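Local atomic coordinates of outer surface protein (Bacillus cereus ATCC 14579, PDB entry 1X7F), a protein that is of unknown function but is probably a 6-phospho-N-acetylmuramidase, cleaving disaccharides that contain N-acetylmuramic acid 6-phosphate in cell-wall recycling. Residues Glu282-Ala287 with Asn359-Ile364; Val294-Ile299 with Arg305-Arg310. All blocks are in the same frame, centred on the assembly; numbering follows the deposited sequence. Where two conformers were deposited one is given.

Contact 1 of 2, residues Glu282-Ala287 with Asn359-Ile364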
ATOM      1  N   GLU A 282     -25.270  20.772   2.216  1.00 35.06           N
ATOM      2  CA  GLU A 282     -24.121  21.060   3.055  1.00 35.56           C
ATOM      3  C   GLU A 282     -24.025  20.160   4.281  1.00 34.58           C
ATOM      4  O   GLU A 282     -22.935  19.743   4.661  1.00 35.09           O
ATOM      5  CB  GLU A 282     -24.113  22.539   3.481  1.00 35.60           C
ATOM      6  CG  GLU A 282     -23.729  23.505   2.365  1.00 39.24           C
ATOM      7  CD  GLU A 282     -22.508  23.049   1.578  1.00 45.37           C
ATOM      8  OE1 GLU A 282     -22.639  22.826   0.353  1.00 49.99           O
ATOM      9  OE2 GLU A 282     -21.420  22.885   2.175  1.00 47.68           O
ATOM     10  N   VAL A 283     -25.162  19.868   4.899  1.00 34.13           N
ATOM     11  CA  VAL A 283     -25.171  19.032   6.086  1.00 34.01           C
ATOM     12  C   VAL A 283     -24.854  17.569   5.723  1.00 33.76           C
ATOM     13  O   VAL A 283     -24.176  16.878   6.473  1.00 33.67           O
ATOM     14  CB  VAL A 283     -26.497  19.175   6.895  1.00 33.90           C
ATOM     15  CG1 VAL A 283     -27.678  18.632   6.113  1.00 34.79           C
ATOM     16  CG2 VAL A 283     -26.397  18.457   8.234  1.00 34.05           C
ATOM     17  N   GLU A 284     -25.326  17.120   4.563  1.00 33.34           N
ATOM     18  CA  GLU A 284     -25.024  15.775   4.070  1.00 34.24           C
ATOM     19  C   GLU A 284     -23.532  15.627   3.778  1.00 33.22           C
ATOM     20  O   GLU A 284     -22.941  14.607   4.108  1.00 33.51           O
ATOM     21  CB  GLU A 284     -25.862  15.435   2.822  1.00 33.03           C
ATOM     22  CG  GLU A 284     -27.307  15.101   3.134  1.00 35.44           C
ATOM     23  CD  GLU A 284     -28.231  15.138   1.920  1.00 36.32           C
ATOM     24  OE1 GLU A 284     -27.775  15.452   0.793  1.00 39.09           O
ATOM     25  OE2 GLU A 284     -29.434  14.852   2.103  1.00 38.99           O
ATOM     26  N   LYS A 285     -22.932  16.655   3.179  1.00 32.77           N
ATOM     27  CA  LYS A 285     -21.496  16.669   2.913  1.00 33.57           C
ATOM     28  C   LYS A 285     -20.657  16.717   4.197  1.00 33.20           C
ATOM     29  O   LYS A 285     -19.624  16.085   4.262  1.00 32.59           O
ATOM     30  CB  LYS A 285     -21.125  17.848   2.013  1.00 34.22           C
ATOM     31  CG  LYS A 285     -21.685  17.764   0.599  1.00 36.65           C
ATOM     32  CD  LYS A 285     -21.006  18.832  -0.252  1.00 39.90           C
ATOM     33  CE  LYS A 285     -21.652  18.970  -1.617  1.00 42.71           C
ATOM     34  NZ  LYS A 285     -20.810  19.828  -2.505  1.00 42.33           N
ATOM     35  N   ARG A 286     -21.109  17.466   5.207  1.00 33.11           N
ATOM     36  CA  ARG A 286     -20.416  17.525   6.505  1.00 34.28           C
ATOM     37  C   ARG A 286     -20.472  16.172   7.219  1.00 33.64           C
ATOM     38  O   ARG A 286     -19.455  15.704   7.738  1.00 33.81           O
ATOM     39  CB  ARG A 286     -21.004  18.630   7.401  1.00 33.31           C
ATOM     40  CG  ARG A 286     -20.194  18.912   8.666  1.00 37.43           C
ATOM     41  CD  ARG A 286     -20.815  19.929   9.661  1.00 36.90           C
ATOM     42  NE  ARG A 286     -21.690  20.856   8.966  1.00 41.31           N
ATOM     43  CZ  ARG A 286     -22.974  21.043   9.237  1.00 40.95           C
ATOM     44  NH1 ARG A 286     -23.565  20.417  10.252  1.00 38.90           N
ATOM     45  NH2 ARG A 286     -23.658  21.902   8.499  1.00 41.66           N
ATOM     46  N   ALA A 287     -21.655  15.552   7.237  1.00 32.48           N
ATOM     47  CA  ALA A 287     -21.828  14.201   7.790  1.00 33.24           C
ATOM     48  C   ALA A 287     -20.873  13.216   7.121  1.00 32.88           C
ATOM     49  O   ALA A 287     -20.333  12.337   7.761  1.00 34.33           O
ATOM     50  CB  ALA A 287     -23.274  13.722   7.616  1.00 31.84           C
ATOM     51  N   ASN A 359     -31.859   9.370   1.261  1.00 35.99           N
ATOM     52  CA  ASN A 359     -31.373  10.254   0.196  1.00 35.95           C
ATOM     53  C   ASN A 359     -30.025   9.744  -0.324  1.00 36.04           C
ATOM     54  O   ASN A 359     -29.173   9.339   0.469  1.00 36.51           O
ATOM     55  CB  ASN A 359     -31.199  11.688   0.714  1.00 34.91           C
ATOM     56  CG  ASN A 359     -32.526  12.399   1.009  1.00 36.17           C
ATOM     57  OD1 ASN A 359     -32.517  13.467   1.614  1.00 37.20           O
ATOM     58  ND2 ASN A 359     -33.657  11.823   0.588  1.00 32.83           N
ATOM     59  N   ILE A 360     -29.807   9.748  -1.636  1.00 36.22           N
ATOM     60  CA  ILE A 360     -28.446   9.438  -2.134  1.00 36.35           C
ATOM     61  C   ILE A 360     -27.575  10.693  -2.054  1.00 35.15           C
ATOM     62  O   ILE A 360     -27.985  11.766  -2.489  1.00 35.06           O
ATOM     63  CB  ILE A 360     -28.403   8.826  -3.586  1.00 36.34           C
ATOM     64  CG1 ILE A 360     -26.928   8.611  -3.994  1.00 35.01           C
ATOM     65  CG2 ILE A 360     -29.152   9.727  -4.607  1.00 35.15           C
ATOM     66  CD1 ILE A 360     -26.710   7.910  -5.315  1.00 37.48           C
ATOM     67  N   VAL A 361     -26.372  10.541  -1.510  1.00 34.90           N
ATOM     68  CA  VAL A 361     -25.494  11.682  -1.220  1.00 33.77           C
ATOM     69  C   VAL A 361     -24.326  11.737  -2.205  1.00 32.58           C
ATOM     70  O   VAL A 361     -23.947  12.809  -2.672  1.00 32.25           O
ATOM     71  CB  VAL A 361     -25.017  11.639   0.263  1.00 34.13           C
ATOM     72  CG1 VAL A 361     -23.882  12.603   0.525  1.00 33.51           C
ATOM     73  CG2 VAL A 361     -26.186  11.969   1.195  1.00 35.43           C
ATOM     74  N   GLY A 362     -23.779  10.565  -2.537  1.00 32.31           N
ATOM     75  CA  GLY A 362     -22.672  10.458  -3.458  1.00 31.01           C
ATOM     76  C   GLY A 362     -22.327   9.021  -3.765  1.00 33.01           C
ATOM     77  O   GLY A 362     -23.092   8.105  -3.461  1.00 31.94           O
ATOM     78  N   THR A 363     -21.178   8.823  -4.409  1.00 33.70           N
ATOM     79  CA  THR A 363     -20.707   7.485  -4.737  1.00 34.53           C
ATOM     80  C   THR A 363     -19.212   7.405  -4.470  1.00 34.88           C
ATOM     81  O   THR A 363     -18.475   8.354  -4.738  1.00 35.09           O
ATOM     82  CB  THR A 363     -20.947   7.112  -6.220  1.00 34.67           C
ATOM     83  OG1 THR A 363     -20.442   8.149  -7.075  1.00 37.30           O
ATOM     84  CG2 THR A 363     -22.433   6.992  -6.571  1.00 32.68           C
ATOM     85  N   ILE A 364     -18.780   6.268  -3.935  1.00 34.22           N
ATOM     86  CA  ILE A 364     -17.362   5.964  -3.836  1.00 33.54           C
ATOM     87  C   ILE A 364     -16.836   5.736  -5.254  1.00 34.38           C
ATOM     88  O   ILE A 364     -17.501   5.101  -6.069  1.00 34.70           O
ATOM     89  CB  ILE A 364     -17.133   4.701  -2.953  1.00 32.79           C
ATOM     90  CG1 ILE A 364     -17.732   4.871  -1.537  1.00 30.16           C
ATOM     91  CG2 ILE A 364     -15.627   4.267  -2.961  1.00 32.67           C
ATOM     92  CD1 ILE A 364     -17.411   6.198  -0.834  1.00 34.39           C
TER

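Contact 2 of 2, residues Val294-Ile299 with Arg305-Arg310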
ATOM      1  N   VAL A 294     -17.318   4.723  11.706  1.00 35.80           N
ATOM      2  CA  VAL A 294     -17.025   3.400  12.238  1.00 35.23           C
ATOM      3  C   VAL A 294     -18.150   2.507  11.742  1.00 35.24           C
ATOM      4  O   VAL A 294     -19.319   2.868  11.878  1.00 34.42           O
ATOM      5  CB  VAL A 294     -16.968   3.373  13.797  1.00 35.30           C
ATOM      6  CG1 VAL A 294     -16.763   1.936  14.315  1.00 35.73           C
ATOM      7  CG2 VAL A 294     -15.866   4.276  14.317  1.00 34.59           C
ATOM      8  N   ARG A 295     -17.803   1.376  11.125  1.00 35.72           N
ATOM      9  CA  ARG A 295     -18.800   0.353  10.814  1.00 36.64           C
ATOM     10  C   ARG A 295     -19.211  -0.308  12.118  1.00 36.86           C
ATOM     11  O   ARG A 295     -18.378  -0.921  12.793  1.00 36.67           O
ATOM     12  CB  ARG A 295     -18.244  -0.700   9.850  1.00 36.99           C
ATOM     13  CG  ARG A 295     -19.317  -1.655   9.315  1.00 37.44           C
ATOM     14  CD  ARG A 295     -18.833  -2.668   8.268  1.00 37.86           C
ATOM     15  NE  ARG A 295     -19.964  -3.409   7.688  1.00 41.04           N
ATOM     16  CZ  ARG A 295     -19.848  -4.465   6.886  1.00 42.67           C
ATOM     17  NH1 ARG A 295     -20.936  -5.060   6.418  1.00 40.17           N
ATOM     18  NH2 ARG A 295     -18.650  -4.930   6.550  1.00 40.79           N
ATOM     19  N   ARG A 296     -20.484  -0.174  12.487  1.00 37.94           N
ATOM     20  CA  ARG A 296     -20.956  -0.840  13.705  1.00 40.04           C
ATOM     21  C   ARG A 296     -20.724  -2.351  13.606  1.00 39.56           C
ATOM     22  O   ARG A 296     -21.064  -2.984  12.585  1.00 40.61           O
ATOM     23  CB  ARG A 296     -22.418  -0.510  14.041  1.00 39.77           C
ATOM     24  CG  ARG A 296     -22.716  -0.685  15.546  1.00 41.56           C
ATOM     25  CD  ARG A 296     -24.106  -0.246  15.984  1.00 42.17           C
ATOM     26  NE  ARG A 296     -25.158  -1.168  15.537  1.00 46.83           N
ATOM     27  CZ  ARG A 296     -26.455  -0.878  15.489  1.00 46.24           C
ATOM     28  NH1 ARG A 296     -26.896   0.326  15.834  1.00 48.23           N
ATOM     29  NH2 ARG A 296     -27.320  -1.796  15.091  1.00 48.48           N
ATOM     30  N   GLY A 297     -20.145  -2.900  14.665  1.00 38.51           N
ATOM     31  CA  GLY A 297     -19.701  -4.283  14.718  1.00 39.43           C
ATOM     32  C   GLY A 297     -20.684  -5.398  14.408  1.00 39.65           C
ATOM     33  O   GLY A 297     -20.263  -6.455  13.926  1.00 40.65           O
ATOM     34  N   ASP A 298     -21.970  -5.194  14.692  1.00 38.63           N
ATOM     35  CA  ASP A 298     -22.995  -6.153  14.267  1.00 38.10           C
ATOM     36  C   ASP A 298     -23.422  -5.852  12.826  1.00 38.20           C
ATOM     37  O   ASP A 298     -24.398  -5.133  12.559  1.00 38.47           O
ATOM     38  CB  ASP A 298     -24.179  -6.192  15.243  1.00 38.86           C
ATOM     39  CG  ASP A 298     -24.890  -4.847  15.383  1.00 38.69           C
ATOM     40  OD1 ASP A 298     -24.309  -3.803  15.024  1.00 40.91           O
ATOM     41  OD2 ASP A 298     -26.041  -4.749  15.843  1.00 37.30           O
ATOM     42  N   ILE A 299     -22.656  -6.414  11.899  1.00 37.28           N
ATOM     43  CA  ILE A 299     -22.727  -6.050  10.497  1.00 36.51           C
ATOM     44  C   ILE A 299     -23.959  -6.576   9.752  1.00 35.62           C
ATOM     45  O   ILE A 299     -24.629  -7.506  10.191  1.00 34.49           O
ATOM     46  CB  ILE A 299     -21.436  -6.517   9.774  1.00 37.81           C
ATOM     47  CG1 ILE A 299     -21.341  -8.048   9.763  1.00 36.48           C
ATOM     48  CG2 ILE A 299     -20.171  -5.844  10.400  1.00 37.53           C
ATOM     49  CD1 ILE A 299     -20.212  -8.611   8.888  1.00 37.20           C
ATOM     50  N   ARG A 305     -22.974   0.566   7.934  1.00 35.94           N
ATOM     51  CA  ARG A 305     -23.785   1.490   8.726  1.00 35.83           C
ATOM     52  C   ARG A 305     -22.900   2.304   9.663  1.00 36.99           C
ATOM     53  O   ARG A 305     -22.257   1.749  10.568  1.00 36.25           O
ATOM     54  CB  ARG A 305     -24.810   0.747   9.581  1.00 35.40           C
ATOM     55  CG  ARG A 305     -25.743  -0.198   8.821  1.00 34.81           C
ATOM     56  CD  ARG A 305     -26.751  -0.907   9.734  1.00 34.05           C
ATOM     57  NE  ARG A 305     -27.684   0.025  10.380  1.00 26.69           N
ATOM     58  CZ  ARG A 305     -28.342  -0.233  11.504  1.00 30.63           C
ATOM     59  NH1 ARG A 305     -28.184  -1.406  12.111  1.00 32.47           N
ATOM     60  NH2 ARG A 305     -29.168   0.676  12.030  1.00 29.87           N
ATOM     61  N   SER A 306     -22.896   3.614   9.458  1.00 37.29           N
ATOM     62  CA  SER A 306     -22.180   4.530  10.331  1.00 38.87           C
ATOM     63  C   SER A 306     -23.198   5.127  11.311  1.00 39.50           C
ATOM     64  O   SER A 306     -23.789   6.181  11.061  1.00 39.78           O
ATOM     65  CB  SER A 306     -21.477   5.604   9.488  1.00 38.43           C
ATOM     66  OG  SER A 306     -20.711   6.478  10.300  1.00 40.19           O
ATOM     67  N   THR A 307     -23.404   4.432  12.429  1.00 40.85           N
ATOM     68  CA  THR A 307     -24.544   4.702  13.318  1.00 41.87           C
ATOM     69  C   THR A 307     -24.343   5.818  14.325  1.00 42.34           C
ATOM     70  O   THR A 307     -25.311   6.450  14.737  1.00 42.54           O
ATOM     71  CB  THR A 307     -25.008   3.418  14.050  1.00 42.33           C
ATOM     72  OG1 THR A 307     -23.878   2.790  14.678  1.00 40.76           O
ATOM     73  CG2 THR A 307     -25.561   2.374  13.042  1.00 39.02           C
ATOM     74  N   GLU A 308     -23.096   6.052  14.723  1.00 43.75           N
ATOM     75  CA  GLU A 308     -22.762   7.175  15.605  1.00 45.65           C
ATOM     76  C   GLU A 308     -23.007   8.551  14.969  1.00 45.63           C
ATOM     77  O   GLU A 308     -23.210   9.528  15.671  1.00 47.05           O
ATOM     78  CB  GLU A 308     -21.316   7.067  16.101  1.00 46.18           C
ATOM     79  CG  GLU A 308     -21.031   5.838  16.952  1.00 50.15           C
ATOM     80  CD  GLU A 308     -21.712   5.899  18.313  1.00 57.10           C
ATOM     81  OE1 GLU A 308     -21.226   6.641  19.208  1.00 57.79           O
ATOM     82  OE2 GLU A 308     -22.738   5.195  18.490  1.00 59.51           O
ATOM     83  N   VAL A 309     -23.001   8.616  13.644  1.00 46.18           N
ATOM     84  CA  VAL A 309     -23.268   9.855  12.902  1.00 46.93           C
ATOM     85  C   VAL A 309     -24.661  10.429  13.159  1.00 47.05           C
ATOM     86  O   VAL A 309     -24.819  11.647  13.261  1.00 46.80           O
ATOM     87  CB  VAL A 309     -23.035   9.661  11.358  1.00 47.36           C
ATOM     88  CG1 VAL A 309     -23.925  10.563  10.509  1.00 46.81           C
ATOM     89  CG2 VAL A 309     -21.582   9.894  11.020  1.00 48.01           C
ATOM     90  N   ARG A 310     -25.663   9.555  13.288  0.50 47.11           N
ATOM     91  CA  ARG A 310     -27.063   9.988  13.408  0.50 47.28           C
ATOM     92  C   ARG A 310     -27.446  10.570  14.767  0.50 46.99           C
ATOM     93  O   ARG A 310     -28.555  11.070  14.940  0.50 47.90           O
ATOM     94  CB  ARG A 310     -28.038   8.870  12.998  0.50 47.61           C
ATOM     95  CG  ARG A 310     -28.334   7.832  14.062  0.50 47.59           C
ATOM     96  CD  ARG A 310     -29.069   6.607  13.541  0.50 46.56           C
ATOM     97  NE  ARG A 310     -28.727   5.422  14.324  0.50 46.02           N
ATOM     98  CZ  ARG A 310     -29.487   4.899  15.280  0.50 44.21           C
ATOM     99  NH1 ARG A 310     -30.661   5.435  15.580  0.50 44.03           N
ATOM    100  NH2 ARG A 310     -29.075   3.823  15.932  0.50 43.64           N
TER
HETATM  101  O   HOH W   1     -20.233   6.165  12.776  1.00 30.64           O
HETATM  102  O   HOH W   2     -21.169   3.256  13.740  1.00 44.50           O
HETATM  103  O   HOH W   3     -30.299  -1.101  14.690  1.00 22.54           O

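Contact 1 of 2, residues Glu282-Ala287 with Asn359-Ile364
Glu284 meets Val361 and Asn359 where helix 282-289 covers one face of the mixed sheet in the C-terminal domain. It is a small, buried contact, and it has no hydrogen bond between its two segments. The backbones come nearest at Glu284 CA and Val361 CA, 6.7 Å apart. Both residues direct their CB atoms at the other segment.

Val361 touches mainly through one methyl, CG2, which lies against the length of the glutamate chain. It is 3.8 Å from Glu284 CB and also 3.8 Å from Glu284 CD. The glutamate CG stands beside its own backbone N (chi1 -76°), and the chain then runs extended, carrying the carboxylate past the valine toward Asn359. There Glu284 OE2 comes within 3.4 Å of Asn359 OD1. Both atoms are acceptors, so this is not a bond; OE2 has its hydrogen bond outside the two segments. The carboxylate and amide planes stand 73° apart.

The carboxylate is held by other partners. Glu284 OE1 accepts a hydrogen bond from the backbone N of Thr281, just before the helix, and forms a salt bridge with Arg321 NH2. This positive partner probably helps keep the buried glutamate ionised. The same Arg321 nitrogen also bonds Ile360 O, so one arginine ties the helix glutamate to the strand. Phe318 and Ile333 pack on the Glu284 side chain too.

On the strand side, Val361, at psi -40°, has the backbone bend expected at the first position of a classic beta bulge. Val361 and Gly362 both pair with Val331 to form that bulge, in a strand of a mixed sheet with a helix covering one face.

Contact 2 of 2, residues Val294-Ile299 with Arg305-Arg310
Arg296 N donates to Arg305 O at 3.2 Å, a nearly straight bond (172°) that is the one direct hydrogen bond between the two segments. The backbones are nearest at Arg295 and Ser306, where the CA atoms are 5.4 Å apart. Beside the direct bond, water 2 bridges the chains. It donates to Val294 O and accepts from Thr307 N.

The Arg296 side chain then crosses Thr307 at about a right angle. Its CD sits 3.3 Å from Thr307 OG1, and its NH1 lies 3.7 Å from the threonine methyl CG2. The chain bends at chi3 (73°), and NE turns to Asp298. Arg296 NE bonds Asp298 OD1 at 2.8 Å, in the guanidinium plane and on the syn lone pair of that oxygen.

Arg305 runs alongside Arg296 and points the same way, with the guanidinium planes 72° apart. Arg296 NH2 and Arg305 NH1 approach to 3.1 Å, two donors that cannot bond each other. The like charges are probably offset by Asp298 on one arginine and by Glu344, which forms a salt bridge with Arg305. Water 3 lies in the plane of both guanidiniums, accepting from Arg296 NH2 and weakly from Arg305 NH2.

Ser306 OG bonds His293, adding a link back to the residue before Val294. Asp298 is the centre of an inverse gamma turn. The loop leaving outermost strand 293-294 thus meets the end of the other outermost strand, 303-306, through one direct bond and bridging water, consistent with the closed, cyclophilin-like barrel of this family's C-terminal domain.

Contacts 1 and 2 both belong to the C-terminal family region, on the same side of the chain's centre, and their own centres are 16 Å apart. In chain order the segments run 282-287, 294-299, 305-310 and 359-364, so contact 2 falls wholly between the two halves of contact 1. Both reach the same mixed sheet. Contact 1 lays a helix over inner strand 358-364, while contact 2 brings the loop after outermost strand 293-294 to the end of the other, 303-306. They touch through loose packing of Ala287 O against Val309 CG2, 4.3 Å apart. Tyr313 of helix 309-313 also packs on Ala287. The two helices pack on each other, so the contacts are neighbouring parts of one domain.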